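Local coordinates for phenol hydroxylase component phN (Pseudomonas stutzeri, PDB 3U52), which probably houses the carboxylate-bridged diiron centre at which a bacterial multicomponent monooxygenase uses dioxygen to hydroxylate phenol, at residues His166-Tyr171 and Gln472-Ile477; Met280-Pro285 and Leu331-Trp336; Phe339-Gln344 and Phe390-Leu395; Asn347-Ile352 and Phe484-Ser489. All coordinates share one frame; numbering follows the deposited sequence.

Contact 1: residues His166-Tyr171 and Gln472-Ile477; sequences HDRVWY and QKYYHI. With XE (xenon), chain R.
R168 and Y474 meet at about a right angle, the aliphatic part of the arginine laid over the phenol face. CD of R168 stands 3.8 Å from the centroid of the Y474 ring and 12° off its normal, while CB and CG lean on CE1. Extended from CG to NE, the chain carries its guanidinium past the ring to H164 O, reached by NH1. A second CH-pi contact is made by backbone: CA of V169 lies over the Y475 ring, 3.9 Å from its centroid.

Apolar packing fills in around this. CG2 of V169 sits over the same Y475 face, 3.7 Å from CG of Y475, and touches CD1 of I477. CD1 of W170 approaches CE2 of Y475 at 4.2 Å, with one indole face next to Y171 CB and the opposite face occupied by xenon, 3.7 Å from W170 CD2.

One water donates to R168 O at 3.1 Å and lies 2.7 Å from Y475 OH, in the plane of that ring. The loop after helix 162-166 is thus joined to the segment 472-477 chiefly by carbon over aromatic faces, with one water bridging the two.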
# COMPACT_ATOMS: atom_id res chain seq x y z
N HIS A 166 -23.67 20.59 3.44
CA HIS A 166 -24.63 19.78 2.60
C HIS A 166 -26.09 19.98 3.00
O HIS A 166 -26.98 19.95 2.16
CB HIS A 166 -24.32 18.27 2.73
CG HIS A 166 -25.11 17.38 1.80
ND1 HIS A 166 -24.77 17.18 0.48
CD2 HIS A 166 -26.18 16.57 2.03
CE1 HIS A 166 -25.61 16.32 -0.08
NE2 HIS A 166 -26.47 15.91 0.85
N ASP A 167 -26.33 20.16 4.31
CA ASP A 167 -27.69 20.39 4.85
C ASP A 167 -28.22 21.84 4.68
O ASP A 167 -29.42 22.07 4.84
CB ASP A 167 -27.77 20.01 6.34
CG ASP A 167 -27.78 18.49 6.61
OD1 ASP A 167 -27.89 17.68 5.68
OD2 ASP A 167 -27.70 18.06 7.79
N ARG A 168 -27.32 22.79 4.39
CA ARG A 168 -27.66 24.21 4.49
C ARG A 168 -27.45 24.99 3.22
O ARG A 168 -28.32 25.76 2.83
CB ARG A 168 -26.88 24.89 5.63
CG ARG A 168 -27.21 24.31 7.00
CD ARG A 168 -26.33 24.82 8.12
NE ARG A 168 -26.72 24.23 9.41
CZ ARG A 168 -26.57 22.94 9.76
NH1 ARG A 168 -26.01 22.04 8.95
NH2 ARG A 168 -27.00 22.54 10.95
N VAL A 169 -26.29 24.82 2.60
CA VAL A 169 -25.87 25.65 1.47
C VAL A 169 -26.77 25.53 0.25
O VAL A 169 -27.14 24.44 -0.16
CB VAL A 169 -24.39 25.37 1.05
CG1 VAL A 169 -24.02 26.17 -0.17
CG2 VAL A 169 -23.42 25.73 2.18
N TRP A 170 -27.06 26.68 -0.35
CA TRP A 170 -28.02 26.76 -1.44
C TRP A 170 -27.84 25.68 -2.49
O TRP A 170 -28.75 24.89 -2.72
CB TRP A 170 -28.10 28.22 -2.01
CG TRP A 170 -26.85 28.67 -2.74
CD1 TRP A 170 -25.70 29.19 -2.18
CD2 TRP A 170 -26.63 28.64 -4.17
NE1 TRP A 170 -24.76 29.45 -3.18
CE2 TRP A 170 -25.30 29.12 -4.40
CE3 TRP A 170 -27.41 28.21 -5.27
CZ2 TRP A 170 -24.75 29.21 -5.72
CZ3 TRP A 170 -26.85 28.31 -6.59
CH2 TRP A 170 -25.55 28.82 -6.79
N TYR A 171 -26.66 25.58 -3.11
CA TYR A 171 -26.50 24.70 -4.29
C TYR A 171 -26.43 23.18 -3.91
O TYR A 171 -26.71 22.30 -4.71
CB TYR A 171 -25.26 25.16 -5.09
CG TYR A 171 -23.92 24.72 -4.49
CD1 TYR A 171 -23.39 23.48 -4.85
CD2 TYR A 171 -23.22 25.50 -3.59
CE1 TYR A 171 -22.22 23.03 -4.33
CE2 TYR A 171 -22.02 25.06 -3.04
CZ TYR A 171 -21.53 23.79 -3.43
OH TYR A 171 -20.37 23.20 -2.97
N GLN A 472 -21.33 33.34 6.44
CA GLN A 472 -20.34 33.10 7.49
C GLN A 472 -20.92 32.30 8.66
O GLN A 472 -20.30 31.31 9.11
CB GLN A 472 -19.73 34.43 8.02
CG GLN A 472 -18.64 34.21 9.14
CD GLN A 472 -17.35 33.64 8.56
OE1 GLN A 472 -16.68 34.30 7.75
NE2 GLN A 472 -17.04 32.39 8.94
N LYS A 473 -22.09 32.69 9.16
CA LYS A 473 -22.59 32.09 10.42
C LYS A 473 -23.46 30.86 10.24
O LYS A 473 -23.41 29.96 11.09
CB LYS A 473 -23.30 33.13 11.32
CG LYS A 473 -22.34 34.22 11.93
CD LYS A 473 -21.38 33.62 13.02
CE LYS A 473 -20.14 34.48 13.30
NZ LYS A 473 -20.47 35.93 13.53
N TYR A 474 -24.26 30.81 9.17
CA TYR A 474 -25.10 29.65 8.90
C TYR A 474 -24.35 28.59 8.10
O TYR A 474 -24.34 27.42 8.48
CB TYR A 474 -26.40 30.05 8.17
CG TYR A 474 -27.47 28.97 8.17
CD1 TYR A 474 -27.98 28.48 6.96
CD2 TYR A 474 -27.94 28.40 9.35
CE1 TYR A 474 -28.95 27.47 6.95
CE2 TYR A 474 -28.93 27.41 9.36
CZ TYR A 474 -29.41 26.95 8.15
OH TYR A 474 -30.37 25.99 8.15
N TYR A 475 -23.72 29.03 7.00
CA TYR A 475 -23.03 28.12 6.10
C TYR A 475 -21.68 27.66 6.58
O TYR A 475 -21.18 26.62 6.10
CB TYR A 475 -22.87 28.74 4.68
CG TYR A 475 -24.16 28.93 3.93
CD1 TYR A 475 -25.36 28.46 4.42
CD2 TYR A 475 -24.16 29.56 2.69
CE1 TYR A 475 -26.55 28.63 3.69
CE2 TYR A 475 -25.30 29.72 1.97
CZ TYR A 475 -26.47 29.28 2.45
OH TYR A 475 -27.56 29.46 1.62
N HIS A 476 -21.08 28.44 7.49
CA HIS A 476 -19.68 28.26 7.93
C HIS A 476 -18.73 28.42 6.79
O HIS A 476 -17.68 27.81 6.82
CB HIS A 476 -19.47 26.86 8.52
CG HIS A 476 -20.11 26.65 9.86
ND1 HIS A 476 -19.89 25.52 10.62
CD2 HIS A 476 -20.98 27.41 10.56
CE1 HIS A 476 -20.59 25.59 11.74
NE2 HIS A 476 -21.27 26.72 11.72
N ILE A 477 -19.10 29.17 5.75
CA ILE A 477 -18.15 29.57 4.71
C ILE A 477 -17.31 30.74 5.23
O ILE A 477 -17.84 31.78 5.65
CB ILE A 477 -18.90 29.83 3.35
CG1 ILE A 477 -19.34 28.47 2.74
CG2 ILE A 477 -18.06 30.68 2.38
CD1 ILE A 477 -20.47 28.51 1.76
XE XE R . -27.27 32.25 -4.44
O HOH W 1 -29.83 28.49 2.70

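Contact 2: residues Met280-Pro285 and Leu331-Trp336; sequences MDYMLP and LSHQLW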
# COMPACT_ATOMS: atom_id res chain seq x y z
N MET A 280 -16.23 18.87 -15.12
CA MET A 280 -15.31 18.30 -16.11
C MET A 280 -14.93 19.30 -17.23
O MET A 280 -13.80 19.26 -17.72
CB MET A 280 -15.82 16.97 -16.69
CG MET A 280 -16.97 17.09 -17.67
SD MET A 280 -17.69 15.46 -18.04
CE MET A 280 -16.50 14.76 -19.16
N ASP A 281 -15.85 20.18 -17.63
CA ASP A 281 -15.52 21.13 -18.70
C ASP A 281 -14.66 22.28 -18.19
O ASP A 281 -13.78 22.76 -18.94
CB ASP A 281 -16.77 21.71 -19.37
CG ASP A 281 -17.40 20.75 -20.37
OD1 ASP A 281 -18.38 21.12 -21.01
OD2 ASP A 281 -16.88 19.63 -20.57
N TYR A 282 -14.90 22.72 -16.93
CA TYR A 282 -14.26 23.96 -16.40
C TYR A 282 -13.28 23.79 -15.22
O TYR A 282 -12.28 24.52 -15.14
CB TYR A 282 -15.34 24.96 -15.95
CG TYR A 282 -16.04 25.62 -17.11
CD1 TYR A 282 -17.15 25.02 -17.74
CD2 TYR A 282 -15.58 26.84 -17.60
CE1 TYR A 282 -17.77 25.61 -18.84
CE2 TYR A 282 -16.20 27.46 -18.70
CZ TYR A 282 -17.29 26.85 -19.30
OH TYR A 282 -17.86 27.50 -20.37
N MET A 283 -13.59 22.89 -14.28
CA MET A 283 -12.79 22.81 -13.08
C MET A 283 -11.50 21.98 -13.23
O MET A 283 -10.61 22.10 -12.38
CB MET A 283 -13.60 22.35 -11.88
CG MET A 283 -14.78 23.26 -11.50
SD MET A 283 -15.38 22.56 -9.96
CE MET A 283 -16.22 23.89 -9.18
N LEU A 284 -11.41 21.16 -14.27
CA LEU A 284 -10.20 20.35 -14.48
C LEU A 284 -9.18 21.10 -15.37
O LEU A 284 -9.51 21.43 -16.51
CB LEU A 284 -10.55 18.99 -15.11
CG LEU A 284 -11.57 18.09 -14.39
CD1 LEU A 284 -11.91 16.88 -15.25
CD2 LEU A 284 -11.06 17.66 -13.00
N PRO A 285 -7.98 21.42 -14.82
CA PRO A 285 -6.92 22.04 -15.63
C PRO A 285 -6.56 21.23 -16.89
O PRO A 285 -6.54 21.82 -18.00
CB PRO A 285 -5.73 22.14 -14.65
CG PRO A 285 -6.40 22.31 -13.31
CD PRO A 285 -7.59 21.36 -13.38
N LEU A 331 -25.21 22.98 -21.28
CA LEU A 331 -25.29 22.74 -19.82
C LEU A 331 -24.10 23.26 -18.99
O LEU A 331 -24.28 24.04 -18.03
CB LEU A 331 -25.41 21.26 -19.57
CG LEU A 331 -26.30 20.86 -18.44
CD1 LEU A 331 -27.77 21.39 -18.67
CD2 LEU A 331 -26.31 19.33 -18.47
N SER A 332 -22.90 22.84 -19.35
CA SER A 332 -21.73 23.21 -18.54
C SER A 332 -21.46 24.71 -18.54
O SER A 332 -21.08 25.28 -17.52
CB SER A 332 -20.51 22.41 -19.00
OG SER A 332 -20.03 22.89 -20.24
N HIS A 333 -21.72 25.36 -19.67
CA HIS A 333 -21.50 26.80 -19.82
C HIS A 333 -22.56 27.64 -19.03
O HIS A 333 -22.21 28.61 -18.36
CB HIS A 333 -21.54 27.15 -21.32
CG HIS A 333 -20.77 26.18 -22.18
ND1 HIS A 333 -19.40 26.00 -22.05
CD2 HIS A 333 -21.18 25.31 -23.14
CE1 HIS A 333 -19.00 25.07 -22.91
NE2 HIS A 333 -20.06 24.64 -23.58
N GLN A 334 -23.83 27.25 -19.10
CA GLN A 334 -24.89 27.87 -18.28
C GLN A 334 -24.59 27.76 -16.77
O GLN A 334 -24.71 28.74 -16.01
CB GLN A 334 -26.25 27.22 -18.60
CG GLN A 334 -26.74 27.51 -20.02
CD GLN A 334 -27.95 26.67 -20.44
OE1 GLN A 334 -28.11 25.52 -20.03
NE2 GLN A 334 -28.79 27.25 -21.31
N LEU A 335 -24.16 26.59 -16.33
CA LEU A 335 -23.89 26.41 -14.92
C LEU A 335 -22.62 27.15 -14.47
O LEU A 335 -22.60 27.71 -13.37
CB LEU A 335 -23.78 24.91 -14.61
CG LEU A 335 -25.17 24.33 -14.39
CD1 LEU A 335 -25.11 22.94 -14.89
CD2 LEU A 335 -25.38 24.37 -12.89
N TRP A 336 -21.58 27.20 -15.31
CA TRP A 336 -20.32 27.79 -14.82
C TRP A 336 -20.56 29.25 -14.61
O TRP A 336 -20.17 29.87 -13.61
CB TRP A 336 -19.17 27.57 -15.79
CG TRP A 336 -17.84 28.16 -15.34
CD1 TRP A 336 -17.16 29.23 -15.90
CD2 TRP A 336 -17.05 27.72 -14.23
NE1 TRP A 336 -15.97 29.44 -15.23
CE2 TRP A 336 -15.86 28.51 -14.23
CE3 TRP A 336 -17.19 26.69 -13.28
CZ2 TRP A 336 -14.85 28.32 -13.29
CZ3 TRP A 336 -16.18 26.52 -12.35
CH2 TRP A 336 -15.03 27.33 -12.37
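Y282 and W336, the two residues with most surface buried here, lie almost flat on each other. The Y282 ring and the five-membered ring of W336 form an offset stack, centroids 4.0 Å apart and planes at 13°. Each methylene rides over the partner's ring: CB of W336 is 3.7 Å from the Y282 centroid, and CB of Y282 stands over the six-membered ring of W336. CG of W336 is anti to the backbone N (chi1 -180°), which carries the indole toward helix 254-283, where M283 CG reaches CZ3 of W336 at 3.6 Å. Its NE1 donates to W351 O.

The rim of the Y282 ring meets that of H333, its OH lying in the imidazole plane and hydrogen-bonded to ND1 of H333 at 2.7 Å; Y377 OH is a further partner. Replacing W336 by an alanine would probably open a gap over the Y282 face and leave W351 O without its indole donor.

One turn before W336, S332 OG donates to D281 OD1 at 2.5 Å, on the carboxylate's anti side. Across these helices, the aromatic cluster of Y282, H333 and W336 pairs stacking with hydrogen bonds, those of Y282 OH and W336 NE1 helping to set ring rotation.

Contact 3: residues Phe339-Gln344 and Phe390-Leu395; sequences FYQYCQ and FYNNTL. With XE (xenon), chain T.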
# COMPACT_ATOMS: atom_id res chain seq x y z
N PHE A 339 -22.46 29.81 -11.36
CA PHE A 339 -21.62 29.69 -10.18
C PHE A 339 -20.64 30.83 -10.10
O PHE A 339 -20.36 31.34 -9.00
CB PHE A 339 -20.93 28.33 -10.11
CG PHE A 339 -21.84 27.22 -9.56
CD1 PHE A 339 -22.48 26.34 -10.40
CD2 PHE A 339 -22.06 27.12 -8.20
CE1 PHE A 339 -23.28 25.32 -9.90
CE2 PHE A 339 -22.84 26.09 -7.68
CZ PHE A 339 -23.48 25.20 -8.53
N TYR A 340 -20.15 31.28 -11.24
CA TYR A 340 -19.24 32.46 -11.28
C TYR A 340 -19.86 33.69 -10.54
O TYR A 340 -19.21 34.30 -9.69
CB TYR A 340 -18.91 32.80 -12.75
CG TYR A 340 -17.96 33.94 -12.95
CD1 TYR A 340 -18.43 35.26 -12.99
CD2 TYR A 340 -16.62 33.72 -13.08
CE1 TYR A 340 -17.56 36.34 -13.15
CE2 TYR A 340 -15.73 34.80 -13.28
CZ TYR A 340 -16.21 36.09 -13.29
OH TYR A 340 -15.32 37.11 -13.47
N GLN A 341 -21.11 34.05 -10.86
CA GLN A 341 -21.74 35.26 -10.30
C GLN A 341 -22.23 35.09 -8.89
O GLN A 341 -22.47 36.06 -8.18
CB GLN A 341 -22.88 35.72 -11.21
CG GLN A 341 -24.12 34.82 -11.19
CD GLN A 341 -25.04 35.10 -12.34
OE1 GLN A 341 -24.75 34.75 -13.48
NE2 GLN A 341 -26.12 35.79 -12.06
N TYR A 342 -22.38 33.86 -8.46
CA TYR A 342 -22.85 33.57 -7.11
C TYR A 342 -21.76 32.97 -6.18
O TYR A 342 -22.05 32.57 -5.03
CB TYR A 342 -24.06 32.66 -7.21
CG TYR A 342 -25.35 33.37 -7.63
CD1 TYR A 342 -26.22 32.76 -8.51
CD2 TYR A 342 -25.73 34.59 -7.06
CE1 TYR A 342 -27.41 33.34 -8.88
CE2 TYR A 342 -26.95 35.23 -7.44
CZ TYR A 342 -27.78 34.57 -8.33
OH TYR A 342 -28.99 35.06 -8.70
N CYS A 343 -20.50 32.93 -6.63
CA CYS A 343 -19.48 32.29 -5.76
C CYS A 343 -19.04 33.08 -4.55
O CYS A 343 -18.19 32.58 -3.79
CB CYS A 343 -18.23 31.78 -6.51
SG CYS A 343 -17.17 33.07 -7.08
N GLN A 344 -19.58 34.26 -4.33
CA GLN A 344 -19.47 34.92 -3.00
C GLN A 344 -20.18 34.05 -1.93
O GLN A 344 -19.97 34.22 -0.71
CB GLN A 344 -19.96 36.40 -3.01
CG GLN A 344 -21.49 36.65 -2.94
CD GLN A 344 -22.13 36.64 -4.31
OE1 GLN A 344 -23.11 37.34 -4.57
NE2 GLN A 344 -21.56 35.89 -5.21
N PHE A 390 -17.64 40.87 -11.63
CA PHE A 390 -19.09 40.73 -11.43
C PHE A 390 -19.47 39.67 -10.37
O PHE A 390 -19.10 38.49 -10.50
CB PHE A 390 -19.77 40.42 -12.80
CG PHE A 390 -21.28 40.12 -12.70
CD1 PHE A 390 -22.18 41.09 -12.23
CD2 PHE A 390 -21.80 38.90 -13.15
CE1 PHE A 390 -23.54 40.79 -12.15
CE2 PHE A 390 -23.19 38.63 -13.10
CZ PHE A 390 -24.03 39.56 -12.59
N TYR A 391 -20.17 40.12 -9.32
CA TYR A 391 -20.95 39.27 -8.44
C TYR A 391 -22.40 39.70 -8.42
O TYR A 391 -22.71 40.90 -8.39
CB TYR A 391 -20.44 39.28 -7.02
CG TYR A 391 -19.03 38.75 -6.85
CD1 TYR A 391 -17.94 39.61 -6.91
CD2 TYR A 391 -18.80 37.38 -6.61
CE1 TYR A 391 -16.63 39.16 -6.73
CE2 TYR A 391 -17.48 36.91 -6.44
CZ TYR A 391 -16.42 37.80 -6.48
OH TYR A 391 -15.14 37.36 -6.35
N ASN A 392 -23.30 38.72 -8.50
CA ASN A 392 -24.73 39.02 -8.51
C ASN A 392 -25.26 38.96 -7.08
O ASN A 392 -25.33 37.89 -6.49
CB ASN A 392 -25.47 38.04 -9.43
CG ASN A 392 -26.95 38.34 -9.55
OD1 ASN A 392 -27.49 39.19 -8.81
ND2 ASN A 392 -27.64 37.61 -10.42
N ASN A 393 -25.62 40.12 -6.54
CA ASN A 393 -26.10 40.24 -5.16
C ASN A 393 -27.61 40.08 -4.95
O ASN A 393 -28.11 40.26 -3.83
CB ASN A 393 -25.54 41.50 -4.48
CG ASN A 393 -24.05 41.37 -4.16
OD1 ASN A 393 -23.25 42.18 -4.60
ND2 ASN A 393 -23.69 40.35 -3.37
N THR A 394 -28.32 39.63 -5.97
CA THR A 394 -29.73 39.34 -5.80
C THR A 394 -29.97 37.85 -5.90
O THR A 394 -29.47 37.21 -6.81
CB THR A 394 -30.64 40.06 -6.89
OG1 THR A 394 -30.33 41.47 -6.96
CG2 THR A 394 -32.11 39.84 -6.56
N LEU A 395 -30.76 37.31 -4.98
CA LEU A 395 -31.07 35.88 -4.94
C LEU A 395 -31.92 35.43 -6.18
O LEU A 395 -32.80 36.18 -6.65
CB LEU A 395 -31.82 35.52 -3.64
CG LEU A 395 -31.08 35.63 -2.30
CD1 LEU A 395 -32.04 35.38 -1.14
CD2 LEU A 395 -29.97 34.63 -2.24
XE XE T . -26.86 36.53 -3.52
O HOH W 2 -16.24 39.57 -13.90
O HOH W 3 -30.13 36.07 -11.20
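Y342 and N392 lie side by side and point the same way, ring and amide planes 21° apart, and the tyrosine can be followed outward from helix 331-342. Its CB packs on CZ2 of W170, with which, and with P396, Y342 lines a second xenon pocket. Beyond it CG is anti to the carbonyl carbon (chi1 -77°), a turn that brings the ring round to the loop although the bond from CA to CB points away from it. CD2 is 3.4 Å from N392 O and 4.2 Å from a xenon; CE2 is 3.3 Å from both N392 O and T394 O, at the ring edge. At the tip, OH donates to T394 O at 2.9 Å, nearly along the C=O axis, and accepts from a water that also meets N392 ND2 weakly. A phenylalanine in place of Y342 would probably leave T394 O without this donor and the water with one partner fewer.

The loop has no regular strand or helix and is shaped by an Asx turn in which T394 N donates to N392 OD1. Backbone Q341 O grips two donors: N392 N at 2.8 Å, nearly straight at 166°, and Q344 NE2, which comes from above the carbonyl plane.

NE2 of Q344 also touches the edge of the Y391 ring, 3.4 Å from CD2, and SG of C343, nearest CE2, makes a sulfur-aromatic contact there too. Q341 CB rests 3.5 Å from CE2 of F390. N392, N393, L395 and Q344 line the pocket of the xenon near CD2, with L467 completing it.

Contact 4: residues Asn347-Ile352 and Phe484-Ser489; sequences NFHTWI and FDYVGS
H349 and T350 each hold one hydrogen bond to the segment 484-489, whose end folds into a type II beta turn from Y486 to S489, just ahead of helix 490-498. The Y486 N-H points at T350 O, 2.9 Å away and fairly straight at 163°. H349 ND1 donates to F484 O, also at 2.9 Å; the oxygen lies close to the imidazole plane, whereas the donor stands above the plane of the carbonyl. CG of the histidine sits beside its own backbone N (chi1 -51°), which swings ND1 across to that oxygen.

D485 is held on both oxygens. Its OD2 accepts from V487 N through the anti lone pair, closing an Asx turn, and takes a further bond from a water that in turn accepts from I352 N. OD1 is held in a salt bridge with R389, so both carboxylate oxygens are engaged beside W351 CA. The turn itself is locked at Y486 O, which receives both S489 N and S489 OG; the same hydroxyl caps helix 490-498 at Q492 N.

Packing completes the contact. H349 and Y486 cross at about a right angle with their CB atoms in contact, and CE3 of W351 leans on CB of Y486. Over one face of the imidazole, offset toward its rim, sits S489 CB, 3.9 Å from the centroid of the H349 ring.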
# COMPACT_ATOMS: atom_id res chain seq x y z
N ASN A 347 -18.54 27.43 -1.34
CA ASN A 347 -17.34 27.01 -0.63
C ASN A 347 -16.25 26.60 -1.61
O ASN A 347 -15.33 25.88 -1.24
CB ASN A 347 -17.69 25.82 0.31
CG ASN A 347 -18.18 24.59 -0.46
OD1 ASN A 347 -19.12 24.67 -1.27
ND2 ASN A 347 -17.55 23.43 -0.19
N PHE A 348 -16.39 27.00 -2.87
CA PHE A 348 -15.36 26.84 -3.89
C PHE A 348 -15.22 28.10 -4.74
O PHE A 348 -16.12 28.94 -4.80
CB PHE A 348 -15.51 25.56 -4.75
CG PHE A 348 -16.78 25.51 -5.60
CD1 PHE A 348 -16.83 26.14 -6.83
CD2 PHE A 348 -17.92 24.90 -5.12
CE1 PHE A 348 -18.03 26.10 -7.62
CE2 PHE A 348 -19.11 24.84 -5.86
CZ PHE A 348 -19.17 25.44 -7.12
N HIS A 349 -14.07 28.21 -5.39
CA HIS A 349 -13.77 29.34 -6.29
C HIS A 349 -14.18 29.11 -7.74
O HIS A 349 -14.33 27.97 -8.19
CB HIS A 349 -12.25 29.60 -6.30
CG HIS A 349 -11.66 29.74 -4.93
ND1 HIS A 349 -12.10 30.67 -4.03
CD2 HIS A 349 -10.67 29.05 -4.30
CE1 HIS A 349 -11.40 30.58 -2.91
NE2 HIS A 349 -10.53 29.59 -3.05
N THR A 350 -14.36 30.21 -8.49
CA THR A 350 -14.56 30.12 -9.93
C THR A 350 -13.63 31.17 -10.54
O THR A 350 -12.98 31.89 -9.82
CB THR A 350 -16.03 30.45 -10.36
OG1 THR A 350 -16.27 31.81 -10.04
CG2 THR A 350 -17.13 29.54 -9.63
N TRP A 351 -13.58 31.28 -11.86
CA TRP A 351 -12.56 32.14 -12.48
C TRP A 351 -12.95 32.15 -13.93
O TRP A 351 -13.82 31.39 -14.35
CB TRP A 351 -11.14 31.52 -12.35
CG TRP A 351 -11.07 30.07 -12.86
CD1 TRP A 351 -10.86 29.68 -14.16
CD2 TRP A 351 -11.27 28.85 -12.11
NE1 TRP A 351 -10.92 28.30 -14.27
CE2 TRP A 351 -11.15 27.76 -13.03
CE3 TRP A 351 -11.51 28.56 -10.76
CZ2 TRP A 351 -11.27 26.41 -12.62
CZ3 TRP A 351 -11.64 27.20 -10.36
CH2 TRP A 351 -11.53 26.16 -11.29
N ILE A 352 -12.31 33.02 -14.70
CA ILE A 352 -12.50 32.97 -16.14
C ILE A 352 -11.51 31.96 -16.76
O ILE A 352 -10.35 32.01 -16.45
CB ILE A 352 -12.37 34.41 -16.73
CG1 ILE A 352 -13.50 35.28 -16.16
CG2 ILE A 352 -12.40 34.41 -18.26
CD1 ILE A 352 -13.27 36.75 -16.35
N PHE A 484 -15.46 33.40 -3.39
CA PHE A 484 -14.93 34.43 -4.30
C PHE A 484 -14.05 33.84 -5.40
O PHE A 484 -13.79 32.63 -5.40
CB PHE A 484 -14.13 35.52 -3.57
CG PHE A 484 -14.93 36.33 -2.55
CD1 PHE A 484 -16.18 36.88 -2.88
CD2 PHE A 484 -14.40 36.58 -1.29
CE1 PHE A 484 -16.91 37.63 -1.94
CE2 PHE A 484 -15.13 37.33 -0.32
CZ PHE A 484 -16.38 37.87 -0.66
N ASP A 485 -13.59 34.69 -6.33
CA ASP A 485 -12.73 34.27 -7.43
C ASP A 485 -11.45 33.56 -6.98
O ASP A 485 -10.86 33.86 -5.93
CB ASP A 485 -12.31 35.49 -8.28
CG ASP A 485 -12.00 35.12 -9.69
OD1 ASP A 485 -12.92 35.28 -10.54
OD2 ASP A 485 -10.85 34.65 -10.00
N TYR A 486 -11.00 32.62 -7.80
CA TYR A 486 -9.75 31.92 -7.53
C TYR A 486 -8.54 32.87 -7.54
O TYR A 486 -7.59 32.74 -6.72
CB TYR A 486 -9.53 30.81 -8.56
CG TYR A 486 -8.18 30.16 -8.42
CD1 TYR A 486 -7.90 29.26 -7.37
CD2 TYR A 486 -7.15 30.46 -9.32
CE1 TYR A 486 -6.62 28.65 -7.25
CE2 TYR A 486 -5.88 29.86 -9.21
CZ TYR A 486 -5.62 28.97 -8.17
OH TYR A 486 -4.35 28.38 -8.10
N VAL A 487 -8.57 33.80 -8.50
CA VAL A 487 -7.49 34.79 -8.64
C VAL A 487 -7.50 35.73 -7.41
O VAL A 487 -8.46 36.44 -7.14
CB VAL A 487 -7.59 35.52 -10.01
CG1 VAL A 487 -6.62 36.69 -10.10
CG2 VAL A 487 -7.36 34.49 -11.13
N GLY A 488 -6.43 35.63 -6.63
CA GLY A 488 -6.27 36.40 -5.43
C GLY A 488 -6.71 35.68 -4.18
O GLY A 488 -6.82 36.29 -3.10
N SER A 489 -7.00 34.39 -4.29
CA SER A 489 -7.53 33.67 -3.14
C SER A 489 -6.37 33.15 -2.35
O SER A 489 -5.28 33.08 -2.89
CB SER A 489 -8.35 32.47 -3.61
OG SER A 489 -7.51 31.60 -4.38
O HOH W 4 -10.55 34.87 -12.84

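How the contacts relate
Contact 1 closes the longest loop, from 166-171 to 472-477, and contacts 2 and 3 are nested inside it. Contact 4 crosses both contact 1 and contact 3, and follows contact 2 in series. Contacts 2 and 3 share helix 331-342, using successive parts of it, with centres about 16 Å apart. Contacts 3 and 4 are the closest pair, with about 12 Å between centres, and are joined by probable hydrogen bonds, C343 O with F484 N and Y391 OH with D485 N. Another probable one, Y171 OH with N347 OD1, ties contact 1 to contact 4. Segments distant in sequence, including the C-terminal region, are thus brought together beside helix 331-342, which contacts 2 and 3 use directly.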